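Local atomic coordinates of ribose-phosphate pyrophosphokinase (Mycobacterium smegmatis, PDB entry 5MP7), a protein that probably transfers the pyrophosphoryl group of ATP to the 1-hydroxyl of ribose 5-phosphate, making PRPP for nucleotide biosynthesis with the help of magnesium ions. Residues V182-A185 and E186-D190; G161-G164 and E165-D169; V243-L246 and R247-G250. All coordinates share one frame; numbering follows the deposited sequence.

Interaction 1: V182-A185 and E186-D190; sequences VRVA and EKWAD
R183 reaches along the helix surface to E186 and K187, one turn further on. Its CB points away from residues 186-190, and CG stands anti to the backbone N (chi1 175°); the bend at chi2 (56°) then turns the chain back toward the following turn. R183 CD is the first atom to feel the acid, 3.8 Å from E186 OE2. Beyond NE, the guanidinium receives K187 CG over one face, near the rim, while the E186 carboxylate comes to its edge with the two planes 73° apart. R183 NH1 closes a salt bridge to E186 OE2, modelled at a very short 2.4 Å, so its exact length is doubtful. R183 NH2 lies 3.7 Å from K187 NZ, a like-charged neighbour whose repulsion E186 probably offsets.

Helix 182-191 is the crossover of a beta-alpha-beta unit between the parallel strands 172-176 and 197-202, and its two sides differ accordingly. Long charged chains suit the solvent side, whereas small A185 and A189 let the helix lie close to strand 172-176. W188 lies beside V184 and points the same way, its CD1 3.9 Å from V184 CG1, and its ring packs on L159 and T160 of helix 156-167. Between them runs the ordinary helix bond from W188 N to V184 O, 3.0 Å long.

Interaction 2: G161-G164 and E165-D169; sequences GYIG and EHYAD
Residues G161 to Y167 wind through the last turns of helix 156-167, with E165 N bonded to G161 O at 3.1 Å and Y167 N to I163 O at 2.8 Å, while the bond from A168 N to G164 O is weak. Y162 and H166 meet one turn apart, their ring centroids 4.5 Å from each other and the planes at 59°, an oblique pair. H166 brings its CD2 over one face of the tyrosine, toward the rim, 3.4 Å from Y162 CE2. With CG anti to the backbone N (chi1 172°), the Y162 ring leans along the helix toward the histidine. H166 CD2 also lies 3.2 Å from Y162 O. On the buried side, I163 CG2 and Y167 CD2 are 4.3 Å apart; the branched isoleucine and the flat ring both suit an apolar interface, I163 and Y167 facing strand 253-258 and Y162 strands 278-282 and 296-299.

Both tyrosine hydroxyls bond the carboxylate of E278, one to each oxygen. Tyrosine thus serves twice, as an apolar ring for the helix-sheet interface and as a polar end for E278; two hydroxyl bonds would probably stabilise its carboxylate in the ionised form.

Interaction 3: V243-L246 and R247-G250; sequences VNLL and REDG
N244, R247 and E248 gather their flat polar ends on one side of the helix, each turned against the next. The N244 amide stands almost perpendicular to the E248 carboxylate, the planes 89° apart, and is inclined by 55° to the R247 guanidinium. R247 follows a bend at chi3 (62°) that folds its guanidinium back over the helix, where the backbone carbonyl oxygen N244 O lies above the centre of one face, 4.1 Å from R247 CZ. R247 NH2 makes a salt bridge of 3.2 Å with E248 OE2, its neighbour in sequence. The long chains of R247 and E248 suit this exposed side.

Beneath them helix 237-248 ends in a Schellman motif. G250, with positive phi, is its C-prime residue: A251 N returns to L246 O, and G250 N bonds R247 O at 3.0 Å. Glycine suits the place because it tolerates that backbone turn. D249 N divides itself weakly between L245 O and L246 O, each at 3.1 Å, while E248 N still makes a regular bond of 3.0 Å to N244 O. Away from the polar group, V243 and L246 bury branched apolar chains against strand 225-230, and L245 rests on V217 of strand 215-218.

Overall arrangement
All three contacts lie on helices packed round the seven-stranded mixed sheet in the C-terminal half of the chain. Interaction 2 comes first, near the end of helix 156-167, then interaction 1 on helix 182-191 and interaction 3 at the end of helix 237-248. The first two helices share one face of the sheet; their contacts have centres 16 Å apart, and W188 CZ3 meets I163 CD1 in apolar contact at 4.0 Å. Helix 237-248 lies on the other face, so interaction 3 stands apart, about 11 Å from interaction 1 and 13 Å from interaction 2 between nearest atoms. Strands 172-176 and 225-230, under interaction 1, lead to D178 and D230, predicted to bind magnesium and ribose 5-phosphate.

Interaction 1: V182-A185 and E186-D190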
ATOM      1  N   VAL A 182       4.024  67.727 -31.908  1.00 43.88           N
ATOM      2  CA  VAL A 182       3.951  69.192 -32.082  1.00 40.91           C
ATOM      3  C   VAL A 182       3.047  69.594 -33.260  1.00 38.61           C
ATOM      4  O   VAL A 182       2.324  70.572 -33.164  1.00 35.23           O
ATOM      5  CB  VAL A 182       5.357  69.817 -32.205  1.00 38.39           C
ATOM      6  CG1 VAL A 182       5.290  71.322 -32.395  1.00 41.66           C
ATOM      7  CG2 VAL A 182       6.160  69.509 -30.959  1.00 37.73           C
ATOM      8  N   ARG A 183       3.053  68.816 -34.330  1.00 38.67           N
ATOM      9  CA  ARG A 183       2.244  69.135 -35.491  1.00 45.08           C
ATOM     10  C   ARG A 183       0.752  69.100 -35.188  1.00 46.83           C
ATOM     11  O   ARG A 183       0.001  69.947 -35.653  1.00 44.03           O
ATOM     12  CB  ARG A 183       2.562  68.178 -36.663  1.00 52.59           C
ATOM     13  CG  ARG A 183       1.679  68.326 -37.914  1.00 58.61           C
ATOM     14  CD  ARG A 183       1.698  69.732 -38.467  1.00 62.24           C
ATOM     15  NE  ARG A 183       0.517  69.979 -39.288  1.00 70.28           N
ATOM     16  CZ  ARG A 183      -0.072  71.174 -39.473  1.00 73.40           C
ATOM     17  NH1 ARG A 183       0.389  72.297 -38.912  1.00 74.54           N
ATOM     18  NH2 ARG A 183      -1.154  71.257 -40.252  1.00 71.28           N
ATOM     19  N   VAL A 184       0.314  68.097 -34.433  1.00 46.51           N
ATOM     20  CA  VAL A 184      -1.097  67.984 -34.100  1.00 43.07           C
ATOM     21  C   VAL A 184      -1.447  69.138 -33.172  1.00 41.27           C
ATOM     22  O   VAL A 184      -2.494  69.752 -33.316  1.00 39.21           O
ATOM     23  CB  VAL A 184      -1.469  66.615 -33.468  1.00 42.87           C
ATOM     24  CG1 VAL A 184      -2.949  66.601 -33.091  1.00 44.07           C
ATOM     25  CG2 VAL A 184      -1.191  65.484 -34.463  1.00 41.75           C
ATOM     26  N   ALA A 185      -0.564  69.415 -32.227  1.00 38.35           N
ATOM     27  CA  ALA A 185      -0.751  70.522 -31.314  1.00 37.81           C
ATOM     28  C   ALA A 185      -0.911  71.827 -32.049  1.00 39.42           C
ATOM     29  O   ALA A 185      -1.730  72.639 -31.666  1.00 35.63           O
ATOM     30  CB  ALA A 185       0.411  70.610 -30.341  1.00 38.87           C
ATOM     31  N   GLU A 186      -0.144  71.997 -33.127  1.00 42.06           N
ATOM     32  CA  GLU A 186      -0.268  73.154 -34.010  1.00 42.36           C
ATOM     33  C   GLU A 186      -1.651  73.238 -34.636  1.00 39.26           C
ATOM     34  O   GLU A 186      -2.217  74.309 -34.727  1.00 40.03           O
ATOM     35  CB  GLU A 186       0.807  73.107 -35.105  1.00 48.02           C
ATOM     36  CG  GLU A 186       1.099  74.437 -35.807  1.00 49.41           C
ATOM     37  CD  GLU A 186       2.217  74.320 -36.854  1.00 51.51           C
ATOM     38  OE1 GLU A 186       3.227  75.084 -36.784  1.00 49.36           O
ATOM     39  OE2 GLU A 186       2.094  73.432 -37.753  1.00 54.27           O
ATOM     40  N   LYS A 187      -2.198  72.106 -35.057  1.00 41.24           N
ATOM     41  CA  LYS A 187      -3.578  72.053 -35.590  1.00 44.49           C
ATOM     42  C   LYS A 187      -4.633  72.486 -34.555  1.00 39.87           C
ATOM     43  O   LYS A 187      -5.573  73.182 -34.880  1.00 35.32           O
ATOM     44  CB  LYS A 187      -3.933  70.645 -36.108  1.00 49.97           C
ATOM     45  CG  LYS A 187      -3.181  70.190 -37.367  1.00 55.74           C
ATOM     46  CD  LYS A 187      -3.780  68.923 -38.012  1.00 58.19           C
ATOM     47  CE  LYS A 187      -4.818  69.071 -39.084  1.00 64.47           C
ATOM     48  NZ  LYS A 187      -4.724  70.231 -39.987  1.00 66.68           N
ATOM     49  N   TRP A 188      -4.444  72.089 -33.311  1.00 36.89           N
ATOM     50  CA  TRP A 188      -5.360  72.463 -32.250  1.00 37.67           C
ATOM     51  C   TRP A 188      -5.313  73.956 -31.990  1.00 33.93           C
ATOM     52  O   TRP A 188      -6.332  74.580 -31.754  1.00 30.54           O
ATOM     53  CB  TRP A 188      -5.010  71.723 -30.953  1.00 38.94           C
ATOM     54  CG  TRP A 188      -5.492  70.340 -30.918  1.00 40.15           C
ATOM     55  CD1 TRP A 188      -5.359  69.416 -31.880  1.00 43.98           C
ATOM     56  CD2 TRP A 188      -6.145  69.708 -29.837  1.00 42.17           C
ATOM     57  NE1 TRP A 188      -5.903  68.228 -31.479  1.00 47.63           N
ATOM     58  CE2 TRP A 188      -6.395  68.388 -30.214  1.00 45.24           C
ATOM     59  CE3 TRP A 188      -6.559  70.141 -28.582  1.00 49.55           C
ATOM     60  CZ2 TRP A 188      -7.049  67.482 -29.384  1.00 48.70           C
ATOM     61  CZ3 TRP A 188      -7.223  69.258 -27.761  1.00 50.76           C
ATOM     62  CH2 TRP A 188      -7.459  67.938 -28.163  1.00 51.47           C
ATOM     63  N   ALA A 189      -4.110  74.510 -31.947  1.00 32.88           N
ATOM     64  CA  ALA A 189      -3.941  75.946 -31.689  1.00 32.78           C
ATOM     65  C   ALA A 189      -4.677  76.755 -32.743  1.00 36.87           C
ATOM     66  O   ALA A 189      -5.307  77.758 -32.414  1.00 40.51           O
ATOM     67  CB  ALA A 189      -2.486  76.314 -31.657  1.00 31.79           C
ATOM     68  N   ASP A 190      -4.637  76.301 -33.993  1.00 40.95           N
ATOM     69  CA  ASP A 190      -5.399  76.943 -35.086  1.00 48.04           C
ATOM     70  C   ASP A 190      -6.923  76.854 -34.840  1.00 47.00           C
ATOM     71  O   ASP A 190      -7.636  77.840 -34.958  1.00 42.82           O
ATOM     72  CB  ASP A 190      -5.034  76.346 -36.470  1.00 55.75           C
ATOM     73  CG  ASP A 190      -3.619  76.752 -36.969  1.00 68.90           C
ATOM     74  OD1 ASP A 190      -3.108  77.805 -36.543  1.00 79.36           O
ATOM     75  OD2 ASP A 190      -3.004  76.035 -37.803  1.00 68.52           O
TER

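Interaction 2: G161-G164 and E165-D169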
ATOM      1  N   GLY A 161     -14.066  71.603 -29.752  1.00 34.67           N
ATOM      2  CA  GLY A 161     -15.408  72.145 -29.582  1.00 34.82           C
ATOM      3  C   GLY A 161     -15.809  72.194 -28.113  1.00 35.19           C
ATOM      4  O   GLY A 161     -16.353  73.178 -27.646  1.00 37.94           O
ATOM      5  N   TYR A 162     -15.510  71.141 -27.370  1.00 34.85           N
ATOM      6  CA  TYR A 162     -15.826  71.099 -25.939  1.00 33.52           C
ATOM      7  C   TYR A 162     -14.960  72.103 -25.170  1.00 34.94           C
ATOM      8  O   TYR A 162     -15.455  72.831 -24.318  1.00 36.72           O
ATOM      9  CB  TYR A 162     -15.648  69.697 -25.400  1.00 30.94           C
ATOM     10  CG  TYR A 162     -15.771  69.585 -23.913  1.00 31.29           C
ATOM     11  CD1 TYR A 162     -14.660  69.737 -23.104  1.00 33.39           C
ATOM     12  CD2 TYR A 162     -16.987  69.277 -23.310  1.00 31.43           C
ATOM     13  CE1 TYR A 162     -14.753  69.627 -21.728  1.00 33.06           C
ATOM     14  CE2 TYR A 162     -17.091  69.148 -21.936  1.00 31.26           C
ATOM     15  CZ  TYR A 162     -15.960  69.323 -21.165  1.00 33.58           C
ATOM     16  OH  TYR A 162     -16.026  69.215 -19.812  1.00 35.85           O
ATOM     17  N   ILE A 163     -13.672  72.127 -25.460  1.00 34.58           N
ATOM     18  CA  ILE A 163     -12.757  73.070 -24.814  1.00 34.62           C
ATOM     19  C   ILE A 163     -13.105  74.518 -25.143  1.00 37.48           C
ATOM     20  O   ILE A 163     -13.045  75.372 -24.268  1.00 43.55           O
ATOM     21  CB  ILE A 163     -11.294  72.775 -25.187  1.00 34.11           C
ATOM     22  CG1 ILE A 163     -10.859  71.475 -24.506  1.00 33.86           C
ATOM     23  CG2 ILE A 163     -10.362  73.892 -24.755  1.00 33.02           C
ATOM     24  CD1 ILE A 163      -9.566  70.909 -25.024  1.00 33.51           C
ATOM     25  N   GLY A 164     -13.497  74.791 -26.382  1.00 38.57           N
ATOM     26  CA  GLY A 164     -14.034  76.100 -26.766  1.00 40.40           C
ATOM     27  C   GLY A 164     -15.282  76.527 -26.014  1.00 42.02           C
ATOM     28  O   GLY A 164     -15.351  77.659 -25.609  1.00 47.54           O
ATOM     29  N   GLU A 165     -16.250  75.621 -25.786  1.00 48.42           N
ATOM     30  CA  GLU A 165     -17.472  75.902 -24.976  1.00 49.56           C
ATOM     31  C   GLU A 165     -17.146  76.269 -23.496  1.00 48.68           C
ATOM     32  O   GLU A 165     -17.816  77.118 -22.922  1.00 47.98           O
ATOM     33  CB  GLU A 165     -18.481  74.716 -24.919  1.00 56.29           C
ATOM     34  CG  GLU A 165     -19.143  74.176 -26.197  1.00 67.08           C
ATOM     35  CD  GLU A 165     -20.032  72.888 -25.986  1.00 74.37           C
ATOM     36  OE1 GLU A 165     -20.518  72.603 -24.845  1.00 60.69           O
ATOM     37  OE2 GLU A 165     -20.290  72.149 -26.985  1.00 74.84           O
ATOM     38  N   HIS A 166     -16.144  75.643 -22.889  1.00 42.65           N
ATOM     39  CA  HIS A 166     -15.884  75.854 -21.465  1.00 45.05           C
ATOM     40  C   HIS A 166     -14.678  76.679 -21.072  1.00 43.08           C
ATOM     41  O   HIS A 166     -14.585  77.089 -19.935  1.00 42.83           O
ATOM     42  CB  HIS A 166     -15.815  74.511 -20.773  1.00 48.17           C
ATOM     43  CG  HIS A 166     -17.040  73.694 -20.964  1.00 50.17           C
ATOM     44  ND1 HIS A 166     -18.244  74.011 -20.375  1.00 55.39           N
ATOM     45  CD2 HIS A 166     -17.252  72.565 -21.669  1.00 54.66           C
ATOM     46  CE1 HIS A 166     -19.149  73.109 -20.710  1.00 55.41           C
ATOM     47  NE2 HIS A 166     -18.569  72.212 -21.482  1.00 58.87           N
ATOM     48  N   TYR A 167     -13.762  76.926 -21.991  1.00 45.38           N
ATOM     49  CA  TYR A 167     -12.569  77.699 -21.677  1.00 45.53           C
ATOM     50  C   TYR A 167     -12.299  78.826 -22.685  1.00 48.94           C
ATOM     51  O   TYR A 167     -11.173  79.304 -22.771  1.00 52.75           O
ATOM     52  CB  TYR A 167     -11.363  76.762 -21.585  1.00 46.83           C
ATOM     53  CG  TYR A 167     -11.497  75.710 -20.517  1.00 48.44           C
ATOM     54  CD1 TYR A 167     -11.223  76.005 -19.193  1.00 46.71           C
ATOM     55  CD2 TYR A 167     -11.934  74.423 -20.828  1.00 49.80           C
ATOM     56  CE1 TYR A 167     -11.383  75.051 -18.206  1.00 49.14           C
ATOM     57  CE2 TYR A 167     -12.074  73.448 -19.844  1.00 50.13           C
ATOM     58  CZ  TYR A 167     -11.785  73.768 -18.533  1.00 51.59           C
ATOM     59  OH  TYR A 167     -11.919  72.832 -17.522  1.00 56.97           O
ATOM     60  N   ALA A 168     -13.315  79.289 -23.421  1.00 52.80           N
ATOM     61  CA  ALA A 168     -13.153  80.445 -24.326  1.00 62.83           C
ATOM     62  C   ALA A 168     -12.648  81.706 -23.593  1.00 69.38           C
ATOM     63  O   ALA A 168     -11.883  82.497 -24.136  1.00 65.87           O
ATOM     64  CB  ALA A 168     -14.458  80.759 -25.043  1.00 67.82           C
ATOM     65  N   ASP A 169     -13.090  81.874 -22.348  1.00 79.19           N
ATOM     66  CA  ASP A 169     -12.750  83.047 -21.527  1.00 80.74           C
ATOM     67  C   ASP A 169     -11.271  83.091 -21.155  1.00 72.16           C
ATOM     68  O   ASP A 169     -10.756  84.149 -20.818  1.00 71.79           O
ATOM     69  CB  ASP A 169     -13.585  83.065 -20.221  1.00 91.40           C
ATOM     70  CG  ASP A 169     -15.100  82.941 -20.463  1.00 99.82           C
ATOM     71  OD1 ASP A 169     -15.561  83.249 -21.586  1.00106.95           O
ATOM     72  OD2 ASP A 169     -15.811  82.512 -19.532  1.00 97.37           O
TER

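Interaction 3: V243-L246 and R247-G250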
ATOM      1  N   VAL A 243       2.661  67.992 -16.519  1.00 35.69           N
ATOM      2  CA  VAL A 243       1.821  68.853 -15.693  1.00 36.62           C
ATOM      3  C   VAL A 243       2.668  69.527 -14.640  1.00 34.93           C
ATOM      4  O   VAL A 243       2.549  70.726 -14.448  1.00 31.49           O
ATOM      5  CB  VAL A 243       0.701  68.062 -15.005  1.00 37.30           C
ATOM      6  CG1 VAL A 243       0.005  68.898 -13.932  1.00 37.22           C
ATOM      7  CG2 VAL A 243      -0.313  67.625 -16.048  1.00 39.28           C
ATOM      8  N   ASN A 244       3.508  68.737 -13.982  1.00 36.61           N
ATOM      9  CA  ASN A 244       4.371  69.226 -12.926  1.00 44.46           C
ATOM     10  C   ASN A 244       5.372  70.275 -13.451  1.00 45.40           C
ATOM     11  O   ASN A 244       5.645  71.277 -12.805  1.00 40.68           O
ATOM     12  CB  ASN A 244       5.111  68.047 -12.296  1.00 50.86           C
ATOM     13  CG  ASN A 244       6.313  68.489 -11.483  1.00 61.53           C
ATOM     14  OD1 ASN A 244       6.147  69.187 -10.506  1.00 69.68           O
ATOM     15  ND2 ASN A 244       7.541  68.123 -11.912  1.00 62.73           N
ATOM     16  N   LEU A 245       5.903  70.030 -14.646  1.00 50.00           N
ATOM     17  CA  LEU A 245       6.824  70.969 -15.314  1.00 48.36           C
ATOM     18  C   LEU A 245       6.148  72.283 -15.649  1.00 43.34           C
ATOM     19  O   LEU A 245       6.767  73.332 -15.549  1.00 48.43           O
ATOM     20  CB  LEU A 245       7.373  70.360 -16.607  1.00 50.24           C
ATOM     21  CG  LEU A 245       8.882  70.299 -16.729  1.00 57.45           C
ATOM     22  CD1 LEU A 245       9.508  69.384 -15.687  1.00 57.51           C
ATOM     23  CD2 LEU A 245       9.177  69.787 -18.128  1.00 65.20           C
ATOM     24  N   LEU A 246       4.909  72.216 -16.126  1.00 40.80           N
ATOM     25  CA  LEU A 246       4.169  73.428 -16.515  1.00 42.93           C
ATOM     26  C   LEU A 246       3.814  74.240 -15.262  1.00 45.06           C
ATOM     27  O   LEU A 246       3.847  75.462 -15.298  1.00 42.73           O
ATOM     28  CB  LEU A 246       2.907  73.090 -17.289  1.00 39.33           C
ATOM     29  CG  LEU A 246       3.136  72.497 -18.670  1.00 40.46           C
ATOM     30  CD1 LEU A 246       1.853  71.885 -19.197  1.00 42.21           C
ATOM     31  CD2 LEU A 246       3.671  73.535 -19.637  1.00 39.18           C
ATOM     32  N   ARG A 247       3.549  73.527 -14.171  1.00 44.94           N
ATOM     33  CA  ARG A 247       3.271  74.111 -12.873  1.00 51.70           C
ATOM     34  C   ARG A 247       4.456  74.886 -12.379  1.00 49.80           C
ATOM     35  O   ARG A 247       4.329  76.034 -11.985  1.00 49.43           O
ATOM     36  CB  ARG A 247       2.978  72.991 -11.865  1.00 57.62           C
ATOM     37  CG  ARG A 247       2.389  73.400 -10.524  1.00 66.09           C
ATOM     38  CD  ARG A 247       2.118  72.160  -9.618  1.00 74.11           C
ATOM     39  NE  ARG A 247       3.307  71.356  -9.234  1.00 81.55           N
ATOM     40  CZ  ARG A 247       4.526  71.798  -8.860  1.00 85.93           C
ATOM     41  NH1 ARG A 247       4.817  73.092  -8.723  1.00 89.04           N
ATOM     42  NH2 ARG A 247       5.489  70.906  -8.570  1.00 83.89           N
ATOM     43  N   GLU A 248       5.610  74.241 -12.419  1.00 49.86           N
ATOM     44  CA  GLU A 248       6.872  74.883 -12.086  1.00 53.35           C
ATOM     45  C   GLU A 248       7.210  76.089 -12.940  1.00 54.15           C
ATOM     46  O   GLU A 248       7.937  76.944 -12.507  1.00 55.18           O
ATOM     47  CB  GLU A 248       8.006  73.887 -12.192  1.00 55.37           C
ATOM     48  CG  GLU A 248       8.071  73.135 -10.890  1.00 65.28           C
ATOM     49  CD  GLU A 248       8.707  71.759 -10.916  1.00 82.65           C
ATOM     50  OE1 GLU A 248       9.521  71.465 -11.818  1.00 95.62           O
ATOM     51  OE2 GLU A 248       8.403  70.978  -9.986  1.00 88.45           O
ATOM     52  N   ASP A 249       6.698  76.145 -14.156  1.00 57.14           N
ATOM     53  CA  ASP A 249       6.962  77.284 -15.029  1.00 58.98           C
ATOM     54  C   ASP A 249       5.883  78.358 -14.953  1.00 57.02           C
ATOM     55  O   ASP A 249       5.862  79.286 -15.766  1.00 53.89           O
ATOM     56  CB  ASP A 249       7.185  76.813 -16.456  1.00 62.22           C
ATOM     57  CG  ASP A 249       8.589  76.281 -16.670  1.00 79.27           C
ATOM     58  OD1 ASP A 249       9.475  77.141 -16.842  1.00 83.50           O
ATOM     59  OD2 ASP A 249       8.821  75.047 -16.651  1.00 83.52           O
ATOM     60  N   GLY A 250       5.003  78.247 -13.957  1.00 52.09           N
ATOM     61  CA  GLY A 250       4.068  79.317 -13.626  1.00 49.76           C
ATOM     62  C   GLY A 250       2.786  79.323 -14.408  1.00 46.25           C
ATOM     63  O   GLY A 250       2.186  80.380 -14.599  1.00 49.37           O
TER